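Local coordinates for uncharacterized protein (Corynebacterium diphtheriae NCTC 13129, PDB 3CP3), which is of unknown function but belongs to the pyridoxamine 5'-phosphate oxidase family, whose split-barrel fold commonly binds FMN, at residues Q55-F60 and F126-V131; S75-E80 and G96-V101; D19-L24 and R132-R137. All coordinates share one frame; numbering follows the deposited sequence. Where two conformers were deposited one is given.

Contact 1. Residues Q55-F60 and F126-V131; sequences QPRVYF and FVRIDV
Phe60 lays its ring against Val127, whose CB stands over one face in a CH-pi contact, 3.7 Å from the ring centroid. Val127 CG1 reaches the ring's far end, 3.4 Å from Phe60 CZ, while Ile129 meets the same ring at its edge through CG1 and CD1. With chi1 at 66°, Phe60 CG sits between the backbone N and the carbonyl carbon, which starts the ring off on the side where Val127 and Ile129 stand. Val58 continues this apolar face beside Ile129, CB to CD1 4.0 Å.

The other face is polar and carries Arg57, Tyr59, Arg128 and Asp130. Tyr59 lies beside the stem of Arg128, its CE1 3.7 Å from Arg128 CB, with the ring and the guanidinium turned 78° apart. The tyrosine OH also sits over the centre of the Arg57 guanidinium. Arg57 and Arg128 touch through their CD atoms; the like charges of Arg57 NH1 and Arg128 NE are probably offset by Asp130, Glu106 and Asp50. Arg128 NH1 makes a salt bridge to Asp130 OD2 at 3.1 Å on the syn side, tilted about 31° out of the carboxylate plane, and its NE pairs with Glu106, which also bonds Tyr59 OH. Arg57 NH2 pairs with Asp50; its NH1 donates to a water that bonds Asp130 OD1 weakly.

Behind these, Val58 and Ile129 exchange two antiparallel backbone hydrogen bonds, as do Phe60 and Val127. Strand 57-62 also pairs with strand 39-50, and strand 125-139 with strand 89-100, while helix 104-110 packs on the Tyr59 side.

Contact 2. Residues S75-E80 and G96-V101; sequences SDVLFE and GNAYVV
Asn97 turns its flat amide toward Ser75 and donates ND2 to OG at 3.0 Å, with the hydroxyl oxygen nearly in the amide plane. The bond is close to straight, its N-H...O angle 165°. Ser75 OG stands between its own backbone N and carbonyl carbon (chi1 73°), which puts it where Asn97 ND2 can donate to it. The other end of the amide, OD1, accepts from Arg132, which also forms a salt bridge with Asp76 OD1; one guanidinium nitrogen thus ties both strands together. Nearby, the Tyr99 ring has the carbonyl carbon of Asn97 over one face, offset toward the rim, and meets Ser75 CB obliquely through CE1 at 3.8 Å.

Within these two ranges the backbone bonds run from Ser75 to Val77. Ala98 N reaches Ser75 O at 2.7 Å, and Asn97 CA adds a C-H...O contact to that same oxygen at 3.0 Å. Next along, Val77 N donates to Gly96 O at 2.9 Å and Gly96 N returns the bond to Val77 O. Between these links Asp76 faces Asn97 as a non-hydrogen-bonded pair. On the opposite face of the sheet Val77 CG2 packs on Ala98 CB, 3.9 Å away, and Phe69 touches both residues.

Beyond Val77 the ladder continues with residues before Gly96 (Phe79 with Leu94), while Leu78 and Glu80 also pack on Leu40 and Ile42 of the second subunit. Strands 76-83 and 89-100 form an antiparallel beta hairpin; the 105° between the short strand axes fits a strongly curved sheet, as in the FMN-binding split barrel.

Contact 3. Residues D19-L24 and R132-R137; sequences DSLSRL and REVSGR
Ser20 and Val134 meet where the helix comes down on the strand: Ser20 CB lies 3.6 Å from Val134 CG1. The serine hydroxyl goes deeper, OG coming within 3.1 Å of Gly136 CA. Gly136, having no side chain, leaves OG close against its CA. OG makes no hydrogen bond to the strand; it bonds instead to the carbonyl oxygen of Asp16, just ahead of the helix.

Leu21 makes a looser contact, crossing Val134 at about a right angle with CD2 4.1 Å from Val134 CG1. That methyl, anti to the valine N (chi1 179°), is thus the one that meets both Ser20 CB and Leu21 CD2.

Farther out the helix braces itself. Arg23 grips the Asp19 carboxylate side-on, NE to OD1 at 2.9 Å and NH2 to OD2 at 3.0 Å, and its guanidinium also makes a cation-pi contact with Trp90. Across on the strand, Ser135 and Arg137 point away from the helix, and Arg137 forms a salt bridge with Asp41 of the second subunit.

The axes of 19-24 and 133-137 stand 82° apart; helix 17-25 lies across strand 125-139, with Val92 of strand 89-100 touching Ser20 and strand 12-15 pairing beside Gly136.

In the fold
Strand 125-139 supplies one side of contacts 1 and 3 and pairs with strand 89-100 of contact 2. Its first half meets 55-60; its second half, past a classic beta bulge at Arg132 and Glu133 opposite Lys95, carries the helix of contact 3. Along the chain contact 2 nests inside the loop closed by contact 1, and contact 1 inside that closed by contact 3. The centres of contacts 1 and 2 are about 7 Å apart; contact 3 lies about 14 to 15 Å from both. The strands of all three belong to one antiparallel sheet, with helix 17-25 packed on it. Separately, the Arg132 side chain ties contact 3 to Asp76 and Asn97 of contact 2.

Contact 1. Residues Q55-F60 and F126-V131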
ATOM      1  N   GLN A  55      21.734  10.263   2.786  0.60 53.61           N
ATOM      2  CA  GLN A  55      20.659   9.687   1.992  0.60 52.01           C
ATOM      3  C   GLN A  55      19.290  10.096   2.560  0.60 50.49           C
ATOM      4  O   GLN A  55      19.209  10.535   3.716  0.60 50.11           O
ATOM      5  CB  GLN A  55      20.821   8.157   1.880  0.60 52.26           C
ATOM      6  CG  GLN A  55      22.067   7.696   1.078  0.60 53.23           C
ATOM      7  CD  GLN A  55      22.019   8.080  -0.405  0.60 54.12           C
ATOM      8  OE1 GLN A  55      21.857   7.227  -1.274  0.60 54.18           O
ATOM      9  NE2 GLN A  55      22.159   9.365  -0.689  0.60 53.24           N
ATOM     10  N   PRO A  56      18.216  10.007   1.732  1.00 48.86           N
ATOM     11  CA  PRO A  56      16.883  10.322   2.268  1.00 46.38           C
ATOM     12  C   PRO A  56      16.490   9.356   3.388  1.00 43.56           C
ATOM     13  O   PRO A  56      16.851   8.181   3.348  1.00 42.64           O
ATOM     14  CB  PRO A  56      15.958  10.149   1.049  1.00 47.01           C
ATOM     15  CG  PRO A  56      16.706   9.227   0.125  1.00 47.10           C
ATOM     16  CD  PRO A  56      18.152   9.627   0.307  1.00 48.49           C
ATOM     17  N   ARG A  57      15.776   9.870   4.383  1.00 40.69           N
ATOM     18  CA  ARG A  57      15.289   9.072   5.501  1.00 38.46           C
ATOM     19  C   ARG A  57      13.839   9.405   5.749  1.00 36.00           C
ATOM     20  O   ARG A  57      13.455  10.562   5.672  1.00 35.13           O
ATOM     21  CB  ARG A  57      16.110   9.394   6.772  1.00 38.28           C
ATOM     22  CG  ARG A  57      17.512   8.805   6.686  1.00 41.83           C
ATOM     23  CD  ARG A  57      18.243   8.796   8.008  1.00 45.58           C
ATOM     24  NE  ARG A  57      18.275  10.136   8.548  1.00 46.49           N
ATOM     25  CZ  ARG A  57      18.989  10.514   9.602  1.00 49.10           C
ATOM     26  NH1 ARG A  57      19.783   9.641  10.239  1.00 44.54           N
ATOM     27  NH2 ARG A  57      18.895  11.783  10.011  1.00 48.81           N
ATOM     28  N   VAL A  58      13.042   8.400   6.084  1.00 33.79           N
ATOM     29  CA  VAL A  58      11.654   8.615   6.534  1.00 31.88           C
ATOM     30  C   VAL A  58      11.531   8.285   7.992  1.00 31.62           C
ATOM     31  O   VAL A  58      12.028   7.225   8.423  1.00 30.81           O
ATOM     32  CB  VAL A  58      10.678   7.654   5.779  1.00 33.71           C
ATOM     33  CG1 VAL A  58       9.228   7.749   6.306  1.00 27.10           C
ATOM     34  CG2 VAL A  58      10.746   7.948   4.305  1.00 32.80           C
ATOM     35  N   TYR A  59      10.847   9.142   8.750  1.00 28.65           N
ATOM     36  CA  TYR A  59      10.495   8.808  10.133  1.00 28.71           C
ATOM     37  C   TYR A  59       9.002   8.668  10.284  1.00 28.96           C
ATOM     38  O   TYR A  59       8.228   9.459   9.716  1.00 27.74           O
ATOM     39  CB  TYR A  59      10.927   9.932  11.081  1.00 28.30           C
ATOM     40  CG  TYR A  59      12.408  10.016  11.245  1.00 29.29           C
ATOM     41  CD1 TYR A  59      13.070   9.190  12.170  1.00 27.25           C
ATOM     42  CD2 TYR A  59      13.165  10.886  10.476  1.00 29.87           C
ATOM     43  CE1 TYR A  59      14.458   9.265  12.322  1.00 31.57           C
ATOM     44  CE2 TYR A  59      14.564  10.978  10.662  1.00 33.04           C
ATOM     45  CZ  TYR A  59      15.191  10.145  11.554  1.00 29.54           C
ATOM     46  OH  TYR A  59      16.553  10.222  11.746  1.00 30.42           O
ATOM     47  N   PHE A  60       8.601   7.707  11.107  1.00 28.24           N
ATOM     48  CA  PHE A  60       7.235   7.584  11.552  1.00 29.33           C
ATOM     49  C   PHE A  60       7.231   7.073  12.993  1.00 31.53           C
ATOM     50  O   PHE A  60       8.288   6.814  13.556  1.00 30.61           O
ATOM     51  CB  PHE A  60       6.429   6.703  10.543  1.00 29.33           C
ATOM     52  CG  PHE A  60       6.866   5.262  10.480  1.00 29.37           C
ATOM     53  CD1 PHE A  60       6.288   4.318  11.332  1.00 28.82           C
ATOM     54  CD2 PHE A  60       7.842   4.853   9.602  1.00 29.73           C
ATOM     55  CE1 PHE A  60       6.683   2.983  11.257  1.00 28.87           C
ATOM     56  CE2 PHE A  60       8.287   3.527   9.572  1.00 30.40           C
ATOM     57  CZ  PHE A  60       7.700   2.592  10.384  1.00 28.71           C
ATOM     58  N   PHE A 126       9.968   6.365  17.558  1.00 30.48           N
ATOM     59  CA  PHE A 126      10.154   6.699  16.144  1.00 31.17           C
ATOM     60  C   PHE A 126      10.749   5.487  15.434  1.00 30.25           C
ATOM     61  O   PHE A 126      11.521   4.751  16.061  1.00 30.73           O
ATOM     62  CB  PHE A 126      11.128   7.857  16.058  1.00 30.57           C
ATOM     63  CG  PHE A 126      10.525   9.165  16.489  1.00 31.41           C
ATOM     64  CD1 PHE A 126       9.646   9.841  15.654  1.00 34.06           C
ATOM     65  CD2 PHE A 126      10.807   9.690  17.718  1.00 34.52           C
ATOM     66  CE1 PHE A 126       9.094  11.079  16.080  1.00 34.87           C
ATOM     67  CE2 PHE A 126      10.259  10.905  18.141  1.00 37.05           C
ATOM     68  CZ  PHE A 126       9.399  11.578  17.293  1.00 33.17           C
ATOM     69  N   VAL A 127      10.417   5.276  14.175  1.00 29.14           N
ATOM     70  CA  VAL A 127      11.093   4.271  13.349  1.00 28.90           C
ATOM     71  C   VAL A 127      11.707   5.111  12.240  1.00 29.11           C
ATOM     72  O   VAL A 127      11.065   6.074  11.805  1.00 27.96           O
ATOM     73  CB  VAL A 127      10.066   3.254  12.805  1.00 29.65           C
ATOM     74  CG1 VAL A 127      10.715   2.235  11.864  1.00 30.36           C
ATOM     75  CG2 VAL A 127       9.379   2.553  13.982  1.00 31.13           C
ATOM     76  N   ARG A 128      12.961   4.828  11.875  1.00 28.83           N
ATOM     77  CA  ARG A 128      13.654   5.458  10.761  1.00 28.68           C
ATOM     78  C   ARG A 128      13.746   4.460   9.616  1.00 29.50           C
ATOM     79  O   ARG A 128      14.138   3.318   9.833  1.00 27.51           O
ATOM     80  CB  ARG A 128      15.100   5.805  11.146  1.00 29.26           C
ATOM     81  CG  ARG A 128      15.875   6.596  10.073  1.00 31.70           C
ATOM     82  CD  ARG A 128      17.372   6.243  10.097  1.00 36.34           C
ATOM     83  NE  ARG A 128      17.821   5.961  11.456  1.00 37.71           N
ATOM     84  CZ  ARG A 128      18.610   4.957  11.814  1.00 40.29           C
ATOM     85  NH1 ARG A 128      19.093   4.077  10.924  1.00 38.44           N
ATOM     86  NH2 ARG A 128      18.923   4.826  13.098  1.00 40.80           N
ATOM     87  N   ILE A 129      13.421   4.911   8.404  1.00 29.06           N
ATOM     88  CA  ILE A 129      13.677   4.127   7.200  1.00 30.44           C
ATOM     89  C   ILE A 129      14.865   4.714   6.469  1.00 30.94           C
ATOM     90  O   ILE A 129      14.808   5.848   6.043  1.00 31.67           O
ATOM     91  CB  ILE A 129      12.451   4.043   6.191  1.00 30.73           C
ATOM     92  CG1 ILE A 129      11.174   3.584   6.919  1.00 30.95           C
ATOM     93  CG2 ILE A 129      12.827   3.024   5.059  1.00 29.61           C
ATOM     94  CD1 ILE A 129       9.822   3.725   6.123  1.00 30.90           C
ATOM     95  N   ASP A 130      15.915   3.921   6.299  1.00 30.57           N
ATOM     96  CA  ASP A 130      17.031   4.292   5.469  1.00 31.75           C
ATOM     97  C   ASP A 130      16.687   3.843   4.053  1.00 33.16           C
ATOM     98  O   ASP A 130      16.541   2.653   3.809  1.00 34.75           O
ATOM     99  CB  ASP A 130      18.287   3.550   5.918  1.00 31.82           C
ATOM    100  CG  ASP A 130      18.896   4.138   7.179  1.00 31.22           C
ATOM    101  OD1 ASP A 130      18.754   5.340   7.456  1.00 30.61           O
ATOM    102  OD2 ASP A 130      19.490   3.379   7.915  1.00 31.49           O
ATOM    103  N   VAL A 131      16.584   4.804   3.138  1.00 33.07           N
ATOM    104  CA  VAL A 131      16.109   4.580   1.787  1.00 34.87           C
ATOM    105  C   VAL A 131      17.223   4.131   0.862  1.00 35.70           C
ATOM    106  O   VAL A 131      18.271   4.785   0.763  1.00 36.83           O
ATOM    107  CB  VAL A 131      15.452   5.855   1.290  1.00 34.93           C
ATOM    108  CG1 VAL A 131      14.969   5.703  -0.193  1.00 36.26           C
ATOM    109  CG2 VAL A 131      14.265   6.166   2.191  1.00 32.63           C
TER
HETATM  110  O   HOH W   1      21.068   7.174   9.120  1.00 48.92           O

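Contact 2. Residues S75-E80 and G96-V101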
ATOM      1  N   SER A  75      13.791  -6.122   8.714  1.00 28.60           N
ATOM      2  CA  SER A  75      14.034  -4.673   8.630  1.00 27.46           C
ATOM      3  C   SER A  75      13.802  -4.159   7.213  1.00 28.51           C
ATOM      4  O   SER A  75      13.581  -2.953   6.990  1.00 27.89           O
ATOM      5  CB  SER A  75      15.459  -4.336   9.149  1.00 27.39           C
ATOM      6  OG  SER A  75      16.445  -4.766   8.194  1.00 24.13           O
ATOM      7  N   ASP A  76      13.751  -5.081   6.238  1.00 28.68           N
ATOM      8  CA  ASP A  76      13.568  -4.731   4.833  1.00 28.42           C
ATOM      9  C   ASP A  76      12.076  -4.474   4.567  1.00 28.41           C
ATOM     10  O   ASP A  76      11.211  -5.338   4.835  1.00 25.85           O
ATOM     11  CB  ASP A  76      14.095  -5.910   3.939  1.00 30.27           C
ATOM     12  CG  ASP A  76      13.952  -5.656   2.438  1.00 35.16           C
ATOM     13  OD1 ASP A  76      14.200  -4.535   1.931  1.00 34.72           O
ATOM     14  OD2 ASP A  76      13.635  -6.645   1.737  1.00 41.99           O
ATOM     15  N   VAL A  77      11.789  -3.269   4.072  1.00 26.45           N
ATOM     16  CA  VAL A  77      10.411  -2.774   3.954  1.00 27.77           C
ATOM     17  C   VAL A  77      10.232  -2.056   2.627  1.00 28.94           C
ATOM     18  O   VAL A  77      11.222  -1.706   1.938  1.00 29.27           O
ATOM     19  CB  VAL A  77      10.008  -1.756   5.106  1.00 28.64           C
ATOM     20  CG1 VAL A  77       9.979  -2.441   6.484  1.00 26.30           C
ATOM     21  CG2 VAL A  77      10.925  -0.491   5.162  1.00 25.36           C
ATOM     22  N   LEU A  78       8.974  -1.799   2.266  1.00 29.26           N
ATOM     23  CA  LEU A  78       8.700  -0.792   1.277  1.00 27.21           C
ATOM     24  C   LEU A  78       7.897   0.271   1.947  1.00 28.52           C
ATOM     25  O   LEU A  78       7.186  -0.012   2.917  1.00 28.71           O
ATOM     26  CB  LEU A  78       7.765  -1.346   0.167  1.00 27.74           C
ATOM     27  CG  LEU A  78       8.112  -2.579  -0.586  1.00 29.43           C
ATOM     28  CD1 LEU A  78       6.942  -2.847  -1.578  1.00 28.12           C
ATOM     29  CD2 LEU A  78       9.486  -2.410  -1.306  1.00 31.92           C
ATOM     30  N   PHE A  79       7.969   1.473   1.419  1.00 27.74           N
ATOM     31  CA  PHE A  79       7.136   2.578   1.869  1.00 29.58           C
ATOM     32  C   PHE A  79       6.541   3.247   0.650  1.00 29.38           C
ATOM     33  O   PHE A  79       7.274   3.606  -0.317  1.00 30.62           O
ATOM     34  CB  PHE A  79       7.949   3.570   2.738  1.00 29.68           C
ATOM     35  CG  PHE A  79       7.083   4.578   3.467  1.00 30.31           C
ATOM     36  CD1 PHE A  79       6.407   4.216   4.618  1.00 31.97           C
ATOM     37  CD2 PHE A  79       6.899   5.864   2.975  1.00 29.91           C
ATOM     38  CE1 PHE A  79       5.581   5.141   5.276  1.00 30.87           C
ATOM     39  CE2 PHE A  79       6.070   6.770   3.622  1.00 27.78           C
ATOM     40  CZ  PHE A  79       5.416   6.396   4.763  1.00 31.10           C
ATOM     41  N   GLU A  80       5.224   3.435   0.665  1.00 29.49           N
ATOM     42  CA  GLU A  80       4.518   3.878  -0.489  1.00 28.74           C
ATOM     43  C   GLU A  80       3.584   5.043  -0.182  1.00 32.60           C
ATOM     44  O   GLU A  80       2.887   5.079   0.847  1.00 31.66           O
ATOM     45  CB  GLU A  80       3.720   2.702  -1.162  1.00 26.86           C
ATOM     46  CG  GLU A  80       3.141   3.039  -2.555  1.00 28.67           C
ATOM     47  CD  GLU A  80       1.682   3.471  -2.519  1.00 30.29           C
ATOM     48  OE1 GLU A  80       1.106   3.592  -1.377  1.00 29.03           O
ATOM     49  OE2 GLU A  80       1.077   3.525  -3.618  1.00 30.26           O
ATOM     50  N   GLY A  96      13.650   0.146   1.459  1.00 31.33           N
ATOM     51  CA  GLY A  96      14.629   0.456   2.469  1.00 31.49           C
ATOM     52  C   GLY A  96      14.652  -0.473   3.651  1.00 30.91           C
ATOM     53  O   GLY A  96      14.124  -1.592   3.579  1.00 31.14           O
ATOM     54  N   ASN A  97      15.351  -0.032   4.693  1.00 30.00           N
ATOM     55  CA  ASN A  97      15.445  -0.779   5.942  1.00 28.91           C
ATOM     56  C   ASN A  97      14.971   0.072   7.083  1.00 27.34           C
ATOM     57  O   ASN A  97      15.404   1.253   7.206  1.00 26.72           O
ATOM     58  CB  ASN A  97      16.850  -1.294   6.197  1.00 28.54           C
ATOM     59  CG  ASN A  97      17.266  -2.342   5.158  1.00 30.11           C
ATOM     60  OD1 ASN A  97      17.691  -1.981   4.084  1.00 31.50           O
ATOM     61  ND2 ASN A  97      17.134  -3.636   5.478  1.00 25.46           N
ATOM     62  N   ALA A  98      14.060  -0.499   7.883  1.00 25.72           N
ATOM     63  CA  ALA A  98      13.409   0.275   8.949  1.00 27.92           C
ATOM     64  C   ALA A  98      13.969  -0.179  10.313  1.00 27.48           C
ATOM     65  O   ALA A  98      14.076  -1.405  10.578  1.00 26.85           O
ATOM     66  CB  ALA A  98      11.900   0.083   8.916  1.00 27.59           C
ATOM     67  N   TYR A  99      14.313   0.789  11.169  1.00 27.70           N
ATOM     68  CA  TYR A  99      14.801   0.496  12.510  1.00 28.85           C
ATOM     69  C   TYR A  99      14.180   1.449  13.515  1.00 29.67           C
ATOM     70  O   TYR A  99      14.033   2.629  13.207  1.00 29.91           O
ATOM     71  CB  TYR A  99      16.338   0.669  12.632  1.00 27.63           C
ATOM     72  CG  TYR A  99      17.113   0.117  11.447  1.00 29.28           C
ATOM     73  CD1 TYR A  99      17.386  -1.269  11.319  1.00 26.54           C
ATOM     74  CD2 TYR A  99      17.561   0.977  10.440  1.00 27.65           C
ATOM     75  CE1 TYR A  99      18.086  -1.755  10.213  1.00 29.20           C
ATOM     76  CE2 TYR A  99      18.270   0.489   9.326  1.00 29.90           C
ATOM     77  CZ  TYR A  99      18.549  -0.862   9.245  1.00 27.95           C
ATOM     78  OH  TYR A  99      19.236  -1.299   8.150  1.00 29.63           O
ATOM     79  N   VAL A 100      13.847   0.938  14.703  1.00 30.47           N
ATOM     80  CA  VAL A 100      13.510   1.816  15.853  1.00 31.22           C
ATOM     81  C   VAL A 100      14.706   2.729  16.161  1.00 31.01           C
ATOM     82  O   VAL A 100      15.827   2.269  16.105  1.00 30.02           O
ATOM     83  CB  VAL A 100      13.099   0.995  17.082  1.00 31.93           C
ATOM     84  CG1 VAL A 100      12.765   1.908  18.222  1.00 29.62           C
ATOM     85  CG2 VAL A 100      11.889   0.142  16.762  1.00 31.60           C
ATOM     86  N   VAL A 101      14.530   4.000  16.563  0.50 30.83           N
ATOM     87  CA  VAL A 101      15.667   5.022  16.550  0.50 30.67           C
ATOM     88  C   VAL A 101      16.912   4.985  17.556  0.50 30.90           C
ATOM     89  O   VAL A 101      18.080   5.222  17.177  0.50 29.96           O
ATOM     90  CB  VAL A 101      15.054   6.467  16.371  0.50 31.17           C
ATOM     91  CG1 VAL A 101      16.011   7.574  16.726  0.50 28.78           C
ATOM     92  CG2 VAL A 101      14.557   6.631  14.919  0.50 29.47           C
TER

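Contact 3. Residues D19-L24 and R132-R137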
ATOM      1  N   ASP A  19      11.606  14.535  -8.456  1.00 24.85           N
ATOM      2  CA  ASP A  19      10.142  14.672  -8.595  1.00 24.40           C
ATOM      3  C   ASP A  19       9.464  13.715  -7.609  1.00 25.12           C
ATOM      4  O   ASP A  19       8.548  14.081  -6.844  1.00 24.29           O
ATOM      5  CB  ASP A  19       9.782  14.370 -10.068  1.00 24.14           C
ATOM      6  CG  ASP A  19       8.315  14.678 -10.430  1.00 24.87           C
ATOM      7  OD1 ASP A  19       7.565  15.350  -9.652  1.00 23.10           O
ATOM      8  OD2 ASP A  19       7.871  14.161 -11.479  1.00 23.94           O
ATOM      9  N   SER A  20       9.880  12.460  -7.652  1.00 25.44           N
ATOM     10  CA  SER A  20       9.350  11.435  -6.763  1.00 25.89           C
ATOM     11  C   SER A  20       9.396  11.824  -5.289  1.00 25.37           C
ATOM     12  O   SER A  20       8.379  11.733  -4.543  1.00 27.83           O
ATOM     13  CB  SER A  20      10.148  10.134  -6.978  1.00 26.33           C
ATOM     14  OG  SER A  20       9.746   9.583  -8.228  1.00 26.41           O
ATOM     15  N   LEU A  21      10.554  12.240  -4.860  1.00 26.16           N
ATOM     16  CA  LEU A  21      10.703  12.683  -3.438  1.00 27.72           C
ATOM     17  C   LEU A  21       9.937  13.959  -3.090  1.00 28.92           C
ATOM     18  O   LEU A  21       9.389  14.060  -1.977  1.00 30.38           O
ATOM     19  CB  LEU A  21      12.169  12.824  -3.074  1.00 27.90           C
ATOM     20  CG  LEU A  21      12.910  11.481  -3.078  1.00 28.94           C
ATOM     21  CD1 LEU A  21      14.400  11.771  -2.917  1.00 32.26           C
ATOM     22  CD2 LEU A  21      12.360  10.546  -2.010  1.00 28.55           C
ATOM     23  N   SER A  22       9.882  14.936  -4.009  1.00 27.69           N
ATOM     24  CA  SER A  22       9.011  16.092  -3.743  1.00 26.49           C
ATOM     25  C   SER A  22       7.552  15.636  -3.560  1.00 26.72           C
ATOM     26  O   SER A  22       6.811  16.066  -2.629  1.00 26.53           O
ATOM     27  CB  SER A  22       9.088  17.071  -4.899  1.00 24.89           C
ATOM     28  OG  SER A  22      10.421  17.526  -5.077  1.00 25.34           O
ATOM     29  N   ARG A  23       7.091  14.763  -4.438  1.00 25.66           N
ATOM     30  CA  ARG A  23       5.676  14.382  -4.371  1.00 27.12           C
ATOM     31  C   ARG A  23       5.417  13.564  -3.101  1.00 28.26           C
ATOM     32  O   ARG A  23       4.393  13.727  -2.402  1.00 29.79           O
ATOM     33  CB  ARG A  23       5.283  13.545  -5.575  1.00 26.46           C
ATOM     34  CG  ARG A  23       5.199  14.342  -6.921  1.00 26.00           C
ATOM     35  CD  ARG A  23       4.731  13.436  -7.988  1.00 27.44           C
ATOM     36  NE  ARG A  23       5.135  13.886  -9.330  1.00 22.15           N
ATOM     37  CZ  ARG A  23       4.423  13.679 -10.425  1.00 25.20           C
ATOM     38  NH1 ARG A  23       3.214  13.135 -10.344  1.00 24.69           N
ATOM     39  NH2 ARG A  23       4.919  14.048 -11.616  1.00 19.81           N
ATOM     40  N   LEU A  24       6.340  12.695  -2.774  1.00 28.84           N
ATOM     41  CA  LEU A  24       6.181  11.929  -1.511  1.00 30.19           C
ATOM     42  C   LEU A  24       6.103  12.880  -0.292  1.00 29.95           C
ATOM     43  O   LEU A  24       5.244  12.697   0.602  1.00 30.68           O
ATOM     44  CB  LEU A  24       7.353  10.934  -1.393  1.00 29.77           C
ATOM     45  CG  LEU A  24       7.400  10.041  -0.136  1.00 36.31           C
ATOM     46  CD1 LEU A  24       7.652   8.567  -0.498  1.00 37.16           C
ATOM     47  CD2 LEU A  24       8.498  10.551   0.722  1.00 34.09           C
ATOM     48  N   ARG A 132      17.008   2.973   0.238  1.00 36.04           N
ATOM     49  CA  ARG A 132      17.961   2.356  -0.707  1.00 36.62           C
ATOM     50  C   ARG A 132      17.588   2.738  -2.155  1.00 35.41           C
ATOM     51  O   ARG A 132      18.475   2.888  -3.009  1.00 34.04           O
ATOM     52  CB  ARG A 132      17.814   0.834  -0.567  1.00 37.07           C
ATOM     53  CG  ARG A 132      19.017  -0.058  -0.773  1.00 45.55           C
ATOM     54  CD  ARG A 132      18.495  -1.572  -0.740  1.00 45.47           C
ATOM     55  NE  ARG A 132      17.835  -1.821   0.541  1.00 49.81           N
ATOM     56  CZ  ARG A 132      16.739  -2.549   0.717  1.00 47.12           C
ATOM     57  NH1 ARG A 132      16.126  -3.137  -0.294  1.00 48.46           N
ATOM     58  NH2 ARG A 132      16.251  -2.668   1.924  1.00 44.31           N
ATOM     59  N   GLU A 133      16.284   2.859  -2.424  0.50 33.15           N
ATOM     60  CA  GLU A 133      15.766   3.087  -3.791  0.50 33.43           C
ATOM     61  C   GLU A 133      14.481   3.912  -3.771  0.50 32.66           C
ATOM     62  O   GLU A 133      13.659   3.800  -2.840  0.50 32.24           O
ATOM     63  CB  GLU A 133      15.446   1.761  -4.520  0.50 32.76           C
ATOM     64  CG  GLU A 133      16.642   0.879  -4.902  0.50 34.79           C
ATOM     65  CD  GLU A 133      16.233  -0.449  -5.563  0.50 36.85           C
ATOM     66  OE1 GLU A 133      16.604  -1.530  -5.050  0.50 40.53           O
ATOM     67  OE2 GLU A 133      15.556  -0.428  -6.613  0.50 38.84           O
ATOM     68  N   VAL A 134      14.278   4.681  -4.834  1.00 32.01           N
ATOM     69  CA  VAL A 134      13.097   5.540  -4.960  1.00 32.17           C
ATOM     70  C   VAL A 134      12.527   5.183  -6.319  1.00 32.23           C
ATOM     71  O   VAL A 134      13.271   5.199  -7.308  1.00 30.88           O
ATOM     72  CB  VAL A 134      13.541   7.007  -5.036  1.00 32.51           C
ATOM     73  CG1 VAL A 134      12.311   7.942  -5.197  1.00 33.63           C
ATOM     74  CG2 VAL A 134      14.377   7.394  -3.801  1.00 32.09           C
ATOM     75  N   SER A 135      11.254   4.813  -6.384  1.00 31.12           N
ATOM     76  CA  SER A 135      10.635   4.615  -7.701  1.00 31.84           C
ATOM     77  C   SER A 135       9.352   5.380  -7.833  1.00 30.24           C
ATOM     78  O   SER A 135       8.394   5.077  -7.149  1.00 28.68           O
ATOM     79  CB  SER A 135      10.354   3.132  -7.979  1.00 33.91           C
ATOM     80  OG  SER A 135      11.544   2.392  -7.775  1.00 40.45           O
ATOM     81  N   GLY A 136       9.287   6.310  -8.777  1.00 28.26           N
ATOM     82  CA  GLY A 136       8.036   7.056  -8.914  1.00 26.90           C
ATOM     83  C   GLY A 136       7.438   6.715 -10.240  1.00 27.29           C
ATOM     84  O   GLY A 136       8.154   6.561 -11.215  1.00 26.09           O
ATOM     85  N   ARG A 137       6.122   6.658 -10.305  1.00 27.18           N
ATOM     86  CA  ARG A 137       5.460   6.359 -11.573  1.00 30.76           C
ATOM     87  C   ARG A 137       4.242   7.237 -11.679  1.00 30.58           C
ATOM     88  O   ARG A 137       3.597   7.497 -10.670  1.00 31.07           O
ATOM     89  CB  ARG A 137       5.008   4.888 -11.548  1.00 31.86           C
ATOM     90  CG  ARG A 137       6.159   3.920 -11.476  1.00 38.18           C
ATOM     91  CD  ARG A 137       5.684   2.479 -11.480  1.00 47.92           C
ATOM     92  NE  ARG A 137       5.465   1.982 -10.133  1.00 54.43           N
ATOM     93  CZ  ARG A 137       5.593   0.692  -9.793  1.00 57.68           C
ATOM     94  NH1 ARG A 137       5.939  -0.206 -10.706  1.00 58.30           N
ATOM     95  NH2 ARG A 137       5.385   0.308  -8.536  1.00 57.22           N
TER